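Local coordinates for benzyl alcohol dehydrogenase (Acinetobacter calcoaceticus, PDB 1F8F), which catalyses the NAD-dependent oxidation of aromatic alcohols such as benzyl alcohol to the corresponding aldehydes, as a zinc-containing member of the alcohol dehydrogenase family, at residues L186-G198 / I251-S265. Residues are numbered along the deposited sequence; the frame is centred on the assembly and turned at random.
Unlike the reference sequence in segment 186-198: Phe194 (reference Leu).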
ATOM      1  N   LEU A 186       6.155 -10.635   1.064  1.00 26.41           N
ATOM      2  CA  LEU A 186       5.450 -10.560   2.352  1.00 26.53           C
ATOM      3  C   LEU A 186       5.398  -9.171   2.961  1.00 24.36           C
ATOM      4  O   LEU A 186       4.686  -8.709   3.823  1.00 19.19           O
ATOM      5  CB  LEU A 186       6.116 -11.556   3.323  1.00 26.03           C
ATOM      6  CG  LEU A 186       5.851 -13.033   2.976  1.00 29.88           C
ATOM      7  CD1 LEU A 186       6.762 -13.875   3.898  1.00 27.53           C
ATOM      8  CD2 LEU A 186       4.379 -13.378   3.047  1.00 28.83           C
ATOM      9  N   LYS A 187       6.592  -8.577   2.933  1.00 25.29           N
ATOM     10  CA  LYS A 187       7.185  -7.425   3.544  1.00 25.06           C
ATOM     11  C   LYS A 187       7.265  -7.501   5.085  1.00 23.72           C
ATOM     12  O   LYS A 187       6.607  -6.648   5.720  1.00 21.03           O
ATOM     13  CB  LYS A 187       6.583  -6.073   3.220  1.00 29.67           C
ATOM     14  CG  LYS A 187       6.449  -5.669   1.773  1.00 32.09           C
ATOM     15  CD  LYS A 187       5.471  -4.494   1.668  1.00 35.39           C
ATOM     16  CE  LYS A 187       4.967  -4.307   0.275  1.00 37.53           C
ATOM     17  NZ  LYS A 187       5.951  -4.309  -0.840  1.00 38.75           N
ATOM     18  N   VAL A 188       8.036  -8.409   5.673  1.00 20.17           N
ATOM     19  CA  VAL A 188       8.140  -8.508   7.104  1.00 21.44           C
ATOM     20  C   VAL A 188       8.481  -7.166   7.751  1.00 22.10           C
ATOM     21  O   VAL A 188       9.394  -6.466   7.295  1.00 18.25           O
ATOM     22  CB  VAL A 188       9.186  -9.617   7.387  1.00 23.42           C
ATOM     23  CG1 VAL A 188       9.536  -9.810   8.839  1.00 22.10           C
ATOM     24  CG2 VAL A 188       8.609 -10.903   6.774  1.00 23.71           C
ATOM     25  N   THR A 189       7.819  -6.845   8.868  1.00 20.82           N
ATOM     26  CA  THR A 189       8.025  -5.567   9.561  1.00 21.10           C
ATOM     27  C   THR A 189       8.790  -5.705  10.859  1.00 23.47           C
ATOM     28  O   THR A 189       8.892  -6.751  11.544  1.00 24.50           O
ATOM     29  CB  THR A 189       6.626  -4.947   9.878  1.00 22.69           C
ATOM     30  OG1 THR A 189       5.818  -5.891  10.609  1.00 19.75           O
ATOM     31  CG2 THR A 189       5.823  -4.560   8.660  1.00 17.97           C
ATOM     32  N   PRO A 190       9.428  -4.604  11.295  1.00 23.33           N
ATOM     33  CA  PRO A 190      10.235  -4.593  12.502  1.00 20.53           C
ATOM     34  C   PRO A 190       9.454  -5.037  13.725  1.00 21.66           C
ATOM     35  O   PRO A 190       8.298  -4.710  13.846  1.00 16.80           O
ATOM     36  CB  PRO A 190      10.657  -3.113  12.632  1.00 21.90           C
ATOM     37  CG  PRO A 190      10.749  -2.674  11.197  1.00 20.56           C
ATOM     38  CD  PRO A 190       9.545  -3.329  10.517  1.00 20.54           C
ATOM     39  N   ALA A 191      10.023  -5.908  14.588  1.00 22.29           N
ATOM     40  CA  ALA A 191       9.443  -6.399  15.796  1.00 21.23           C
ATOM     41  C   ALA A 191       8.412  -7.525  15.575  1.00 20.76           C
ATOM     42  O   ALA A 191       7.935  -8.015  16.615  1.00 20.90           O
ATOM     43  CB  ALA A 191       8.813  -5.338  16.692  1.00 20.56           C
ATOM     44  N   SER A 192       8.184  -7.997  14.386  1.00 16.60           N
ATOM     45  CA  SER A 192       7.238  -9.074  14.127  1.00 19.66           C
ATOM     46  C   SER A 192       7.803 -10.499  14.297  1.00 22.59           C
ATOM     47  O   SER A 192       8.985 -10.723  14.579  1.00 19.18           O
ATOM     48  CB  SER A 192       6.703  -8.991  12.674  1.00 17.63           C
ATOM     49  OG  SER A 192       7.770  -9.177  11.685  1.00 18.49           O
ATOM     50  N   SER A 193       6.880 -11.464  14.096  1.00 25.08           N
ATOM     51  CA  SER A 193       7.212 -12.892  14.144  1.00 26.20           C
ATOM     52  C   SER A 193       7.104 -13.499  12.747  1.00 27.10           C
ATOM     53  O   SER A 193       6.130 -13.234  12.013  1.00 23.70           O
ATOM     54  CB  SER A 193       6.234 -13.571  15.117  1.00 27.66           C
ATOM     55  OG  SER A 193       4.919 -13.690  14.615  1.00 25.04           O
ATOM     56  N   PHE A 194       8.119 -14.283  12.373  1.00 26.14           N
ATOM     57  CA  PHE A 194       8.247 -14.969  11.089  1.00 24.97           C
ATOM     58  C   PHE A 194       8.610 -16.447  11.244  1.00 26.63           C
ATOM     59  O   PHE A 194       9.439 -16.831  12.097  1.00 26.51           O
ATOM     60  CB  PHE A 194       9.414 -14.321  10.304  1.00 24.39           C
ATOM     61  CG  PHE A 194       9.750 -15.015   9.003  1.00 26.49           C
ATOM     62  CD1 PHE A 194       8.899 -14.912   7.894  1.00 24.41           C
ATOM     63  CD2 PHE A 194      10.918 -15.795   8.910  1.00 24.22           C
ATOM     64  CE1 PHE A 194       9.244 -15.566   6.732  1.00 22.82           C
ATOM     65  CE2 PHE A 194      11.201 -16.429   7.716  1.00 22.95           C
ATOM     66  CZ  PHE A 194      10.378 -16.326   6.620  1.00 23.68           C
ATOM     67  N   VAL A 195       8.159 -17.321  10.352  1.00 27.55           N
ATOM     68  CA  VAL A 195       8.556 -18.743  10.400  1.00 26.95           C
ATOM     69  C   VAL A 195       8.853 -19.209   8.970  1.00 25.66           C
ATOM     70  O   VAL A 195       8.065 -18.883   8.088  1.00 22.83           O
ATOM     71  CB  VAL A 195       7.481 -19.722  10.950  1.00 28.35           C
ATOM     72  CG1 VAL A 195       6.138 -19.607  10.208  1.00 22.72           C
ATOM     73  CG2 VAL A 195       7.911 -21.204  10.888  1.00 25.55           C
ATOM     74  N   THR A 196       9.909 -20.021   8.800  1.00 23.08           N
ATOM     75  CA  THR A 196      10.119 -20.627   7.497  1.00 20.71           C
ATOM     76  C   THR A 196       9.809 -22.129   7.510  1.00 24.50           C
ATOM     77  O   THR A 196      10.643 -22.824   8.197  1.00 23.78           O
ATOM     78  CB  THR A 196      11.506 -20.474   6.875  1.00 21.73           C
ATOM     79  OG1 THR A 196      11.467 -21.305   5.663  1.00 23.70           O
ATOM     80  CG2 THR A 196      12.695 -20.886   7.698  1.00 14.98           C
ATOM     81  N   TRP A 197       8.843 -22.623   6.775  1.00 20.40           N
ATOM     82  CA  TRP A 197       8.651 -24.084   6.764  1.00 23.89           C
ATOM     83  C   TRP A 197       9.634 -24.690   5.784  1.00 23.88           C
ATOM     84  O   TRP A 197       9.562 -24.586   4.545  1.00 23.68           O
ATOM     85  CB  TRP A 197       7.159 -24.293   6.381  1.00 24.36           C
ATOM     86  CG  TRP A 197       6.144 -23.867   7.404  1.00 24.43           C
ATOM     87  CD1 TRP A 197       5.572 -22.615   7.521  1.00 23.06           C
ATOM     88  CD2 TRP A 197       5.577 -24.676   8.450  1.00 24.02           C
ATOM     89  NE1 TRP A 197       4.706 -22.623   8.598  1.00 23.92           N
ATOM     90  CE2 TRP A 197       4.701 -23.861   9.190  1.00 24.42           C
ATOM     91  CE3 TRP A 197       5.718 -26.013   8.839  1.00 24.35           C
ATOM     92  CZ2 TRP A 197       3.925 -24.330  10.259  1.00 24.94           C
ATOM     93  CZ3 TRP A 197       5.020 -26.480   9.922  1.00 24.40           C
ATOM     94  CH2 TRP A 197       4.085 -25.647  10.597  1.00 26.33           C
ATOM     95  N   GLY A 198      10.626 -25.458   6.277  1.00 25.26           N
ATOM     96  CA  GLY A 198      11.634 -26.109   5.423  1.00 23.52           C
ATOM     97  C   GLY A 198      12.923 -25.289   5.552  1.00 24.61           C
ATOM     98  O   GLY A 198      12.856 -24.047   5.450  1.00 26.33           O
ATOM     99  N   ILE A 251       4.508 -23.332  17.399  1.00 23.25           N
ATOM    100  CA  ILE A 251       4.457 -21.954  16.865  1.00 22.59           C
ATOM    101  C   ILE A 251       3.424 -21.153  17.612  1.00 22.86           C
ATOM    102  O   ILE A 251       3.762 -20.024  17.985  1.00 24.54           O
ATOM    103  CB  ILE A 251       4.168 -21.918  15.338  1.00 20.25           C
ATOM    104  CG1 ILE A 251       5.258 -22.642  14.586  1.00 16.13           C
ATOM    105  CG2 ILE A 251       4.054 -20.462  14.855  1.00 21.00           C
ATOM    106  CD1 ILE A 251       5.160 -23.032  13.166  1.00 13.59           C
ATOM    107  N   LYS A 252       2.206 -21.600  17.909  1.00 24.09           N
ATOM    108  CA  LYS A 252       1.222 -20.757  18.597  1.00 25.87           C
ATOM    109  C   LYS A 252       1.610 -20.352  20.006  1.00 27.12           C
ATOM    110  O   LYS A 252       1.418 -19.165  20.417  1.00 22.05           O
ATOM    111  CB  LYS A 252      -0.134 -21.474  18.611  1.00 30.13           C
ATOM    112  CG  LYS A 252      -1.087 -21.147  17.457  1.00 32.36           C
ATOM    113  CD  LYS A 252      -2.122 -22.248  17.310  1.00 34.84           C
ATOM    114  CE  LYS A 252      -3.023 -22.046  16.116  1.00 38.29           C
ATOM    115  NZ  LYS A 252      -4.341 -21.415  16.457  1.00 37.62           N
ATOM    116  N   GLU A 253       2.236 -21.306  20.754  1.00 26.41           N
ATOM    117  CA  GLU A 253       2.670 -20.910  22.130  1.00 28.52           C
ATOM    118  C   GLU A 253       3.829 -19.936  22.101  1.00 26.53           C
ATOM    119  O   GLU A 253       3.871 -18.986  22.895  1.00 27.80           O
ATOM    120  CB  GLU A 253       2.915 -22.131  23.013  1.00 31.56           C
ATOM    121  CG  GLU A 253       4.007 -23.113  22.644  1.00 35.49           C
ATOM    122  CD  GLU A 253       3.862 -24.587  22.996  1.00 39.42           C
ATOM    123  OE1 GLU A 253       2.860 -25.057  23.579  1.00 39.33           O
ATOM    124  OE2 GLU A 253       4.766 -25.440  22.731  1.00 39.43           O
ATOM    125  N   ILE A 254       4.802 -20.104  21.216  1.00 24.76           N
ATOM    126  CA  ILE A 254       5.967 -19.229  21.090  1.00 23.69           C
ATOM    127  C   ILE A 254       5.562 -17.799  20.708  1.00 24.62           C
ATOM    128  O   ILE A 254       6.169 -16.842  21.223  1.00 23.67           O
ATOM    129  CB  ILE A 254       6.903 -19.773  19.979  1.00 21.44           C
ATOM    130  CG1 ILE A 254       7.587 -21.087  20.456  1.00 20.64           C
ATOM    131  CG2 ILE A 254       8.004 -18.821  19.513  1.00 20.34           C
ATOM    132  CD1 ILE A 254       8.377 -21.838  19.362  1.00 16.90           C
ATOM    133  N   THR A 255       4.575 -17.597  19.827  1.00 22.70           N
ATOM    134  CA  THR A 255       4.187 -16.286  19.357  1.00 24.52           C
ATOM    135  C   THR A 255       2.920 -15.734  20.009  1.00 26.45           C
ATOM    136  O   THR A 255       2.325 -14.728  19.614  1.00 23.29           O
ATOM    137  CB  THR A 255       3.901 -16.259  17.837  1.00 24.08           C
ATOM    138  OG1 THR A 255       2.859 -17.201  17.491  1.00 22.90           O
ATOM    139  CG2 THR A 255       5.121 -16.731  17.058  1.00 23.31           C
ATOM    140  N   ASP A 256       2.495 -16.397  21.051  1.00 29.79           N
ATOM    141  CA  ASP A 256       1.319 -16.053  21.846  1.00 34.55           C
ATOM    142  C   ASP A 256       0.089 -15.918  20.955  1.00 33.05           C
ATOM    143  O   ASP A 256      -0.477 -14.828  21.002  1.00 33.96           O
ATOM    144  CB  ASP A 256       1.562 -14.815  22.708  1.00 35.36           C
ATOM    145  CG  ASP A 256       0.403 -14.534  23.635  1.00 41.61           C
ATOM    146  OD1 ASP A 256      -0.305 -15.521  23.994  1.00 44.64           O
ATOM    147  OD2 ASP A 256       0.179 -13.351  24.010  1.00 42.42           O
ATOM    148  N   GLY A 257      -0.295 -16.927  20.184  1.00 32.62           N
ATOM    149  CA  GLY A 257      -1.469 -16.855  19.304  1.00 32.96           C
ATOM    150  C   GLY A 257      -1.281 -17.186  17.818  1.00 31.94           C
ATOM    151  O   GLY A 257      -2.277 -17.500  17.109  1.00 30.77           O
ATOM    152  N   GLY A 258      -0.060 -17.157  17.272  1.00 26.33           N
ATOM    153  CA  GLY A 258       0.072 -17.505  15.829  1.00 23.69           C
ATOM    154  C   GLY A 258       1.102 -16.600  15.195  1.00 20.94           C
ATOM    155  O   GLY A 258       1.182 -15.478  15.667  1.00 23.00           O
ATOM    156  N   VAL A 259       1.853 -16.894  14.171  1.00 21.05           N
ATOM    157  CA  VAL A 259       2.897 -16.051  13.599  1.00 19.56           C
ATOM    158  C   VAL A 259       2.373 -14.984  12.643  1.00 23.35           C
ATOM    159  O   VAL A 259       1.269 -15.141  12.051  1.00 23.36           O
ATOM    160  CB  VAL A 259       3.846 -17.123  12.965  1.00 19.54           C
ATOM    161  CG1 VAL A 259       3.338 -17.649  11.628  1.00 15.47           C
ATOM    162  CG2 VAL A 259       5.259 -16.556  12.717  1.00 16.73           C
ATOM    163  N   ASN A 260       3.002 -13.807  12.522  1.00 23.21           N
ATOM    164  CA  ASN A 260       2.553 -12.730  11.660  1.00 23.47           C
ATOM    165  C   ASN A 260       2.820 -12.995  10.180  1.00 23.92           C
ATOM    166  O   ASN A 260       2.033 -12.665   9.292  1.00 20.61           O
ATOM    167  CB  ASN A 260       3.234 -11.421  12.009  1.00 23.48           C
ATOM    168  CG  ASN A 260       2.985 -10.895  13.403  1.00 25.76           C
ATOM    169  OD1 ASN A 260       4.008 -10.498  13.979  1.00 24.29           O
ATOM    170  ND2 ASN A 260       1.744 -10.842  13.942  1.00 23.45           N
ATOM    171  N   PHE A 261       3.992 -13.617   9.909  1.00 21.54           N
ATOM    172  CA  PHE A 261       4.422 -13.896   8.562  1.00 22.29           C
ATOM    173  C   PHE A 261       4.973 -15.303   8.334  1.00 24.17           C
ATOM    174  O   PHE A 261       5.687 -15.776   9.203  1.00 22.10           O
ATOM    175  CB  PHE A 261       5.493 -12.886   8.117  1.00 20.39           C
ATOM    176  CG  PHE A 261       5.093 -11.446   8.120  1.00 21.65           C
ATOM    177  CD1 PHE A 261       4.495 -10.847   7.033  1.00 24.01           C
ATOM    178  CD2 PHE A 261       5.304 -10.657   9.245  1.00 20.29           C
ATOM    179  CE1 PHE A 261       4.081  -9.493   7.052  1.00 22.27           C
ATOM    180  CE2 PHE A 261       4.935  -9.343   9.307  1.00 19.58           C
ATOM    181  CZ  PHE A 261       4.343  -8.751   8.195  1.00 18.46           C
ATOM    182  N   ALA A 262       4.652 -15.957   7.188  1.00 23.47           N
ATOM    183  CA  ALA A 262       5.240 -17.262   6.954  1.00 22.17           C
ATOM    184  C   ALA A 262       5.609 -17.605   5.530  1.00 22.96           C
ATOM    185  O   ALA A 262       5.074 -17.069   4.559  1.00 22.57           O
ATOM    186  CB  ALA A 262       4.285 -18.298   7.533  1.00 23.54           C
ATOM    187  N   LEU A 263       6.504 -18.585   5.400  1.00 22.13           N
ATOM    188  CA  LEU A 263       6.965 -19.105   4.132  1.00 20.88           C
ATOM    189  C   LEU A 263       6.826 -20.625   4.055  1.00 21.40           C
ATOM    190  O   LEU A 263       7.452 -21.353   4.840  1.00 21.68           O
ATOM    191  CB  LEU A 263       8.393 -18.739   3.749  1.00 18.27           C
ATOM    192  CG  LEU A 263       9.017 -19.098   2.431  1.00 20.41           C
ATOM    193  CD1 LEU A 263       8.750 -18.097   1.316  1.00 21.62           C
ATOM    194  CD2 LEU A 263      10.538 -19.288   2.471  1.00 18.34           C
ATOM    195  N   GLU A 264       6.185 -21.078   2.967  1.00 22.81           N
ATOM    196  CA  GLU A 264       6.056 -22.520   2.702  1.00 24.07           C
ATOM    197  C   GLU A 264       7.085 -22.863   1.614  1.00 23.15           C
ATOM    198  O   GLU A 264       6.891 -22.384   0.503  1.00 21.51           O
ATOM    199  CB  GLU A 264       4.676 -22.951   2.179  1.00 25.02           C
ATOM    200  CG  GLU A 264       4.290 -24.393   2.572  1.00 26.00           C
ATOM    201  CD  GLU A 264       5.355 -25.389   2.107  1.00 26.55           C
ATOM    202  OE1 GLU A 264       5.429 -25.628   0.878  1.00 24.53           O
ATOM    203  OE2 GLU A 264       6.163 -25.855   2.932  1.00 21.88           O
ATOM    204  N   SER A 265       8.156 -23.587   1.921  1.00 24.08           N
ATOM    205  CA  SER A 265       9.122 -24.005   0.938  1.00 25.47           C
ATOM    206  C   SER A 265       9.280 -25.534   0.802  1.00 24.72           C
ATOM    207  O   SER A 265      10.203 -25.884   0.098  1.00 22.39           O
ATOM    208  CB  SER A 265      10.558 -23.460   1.141  1.00 28.98           C
ATOM    209  OG  SER A 265      11.331 -24.000   2.202  1.00 29.91           O
TER
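Ile251, near the end of helix 247-254, sets its CD1 methyl 3.4 Å from Trp197 CZ2 on the indole's benzene ring and also touches Val195 CG2. Thr255 lays CG2 against Ser193 CB, and Val259 CG1 meets Val195 CG1. The chain then turns a corner at Asn260, where Ser193 holds it by a reciprocal pair of hydrogen bonds: Ser193 N donates to Asn260 OD1, 3.0 Å, and Asn260 N to Ser193 OG, 2.8 Å. The first is nearly straight (167°). For the second, a chi1 of 72° turns the serine OG toward the other strand, where it meets Asn260 N.

Phe261 buries most in the contact. Val188 CA stands 3.9 Å over the centre of one ring face, a CH-pi contact, and Ser192 CB lies at the edge, so residues of the loop 187-192 cover one face and part of the rim. From here strands 193-197 and 261-264 run parallel, 7° apart. Phe261 N hydrogen-bonds to Ser193 O, Val195 N to Phe261 O, Leu263 N to Val195 O, and Trp197 N to Leu263 O at 2.7 Å. Ala262 CB packs on Val195 CG1, 3.5 Å away, whereas Leu263 CB lies 4.2 Å from Phe194 CZ. Finally Ser265, a residue of the NAD pocket, grips Trp197 O through both N and OG, the latter at 3.0 Å, tying down the end of strand 193-197 just where Gly198 opens the probable GxGxxG turn beside NAD.

These are neighbouring central strands of the parallel Rossmann sheet, 193-197 lying between 217-222 and 259-264. Helix 201-213 covers the face carrying Phe194 and Leu263; helix 269-277 packs on Trp197 and Glu264 on the other.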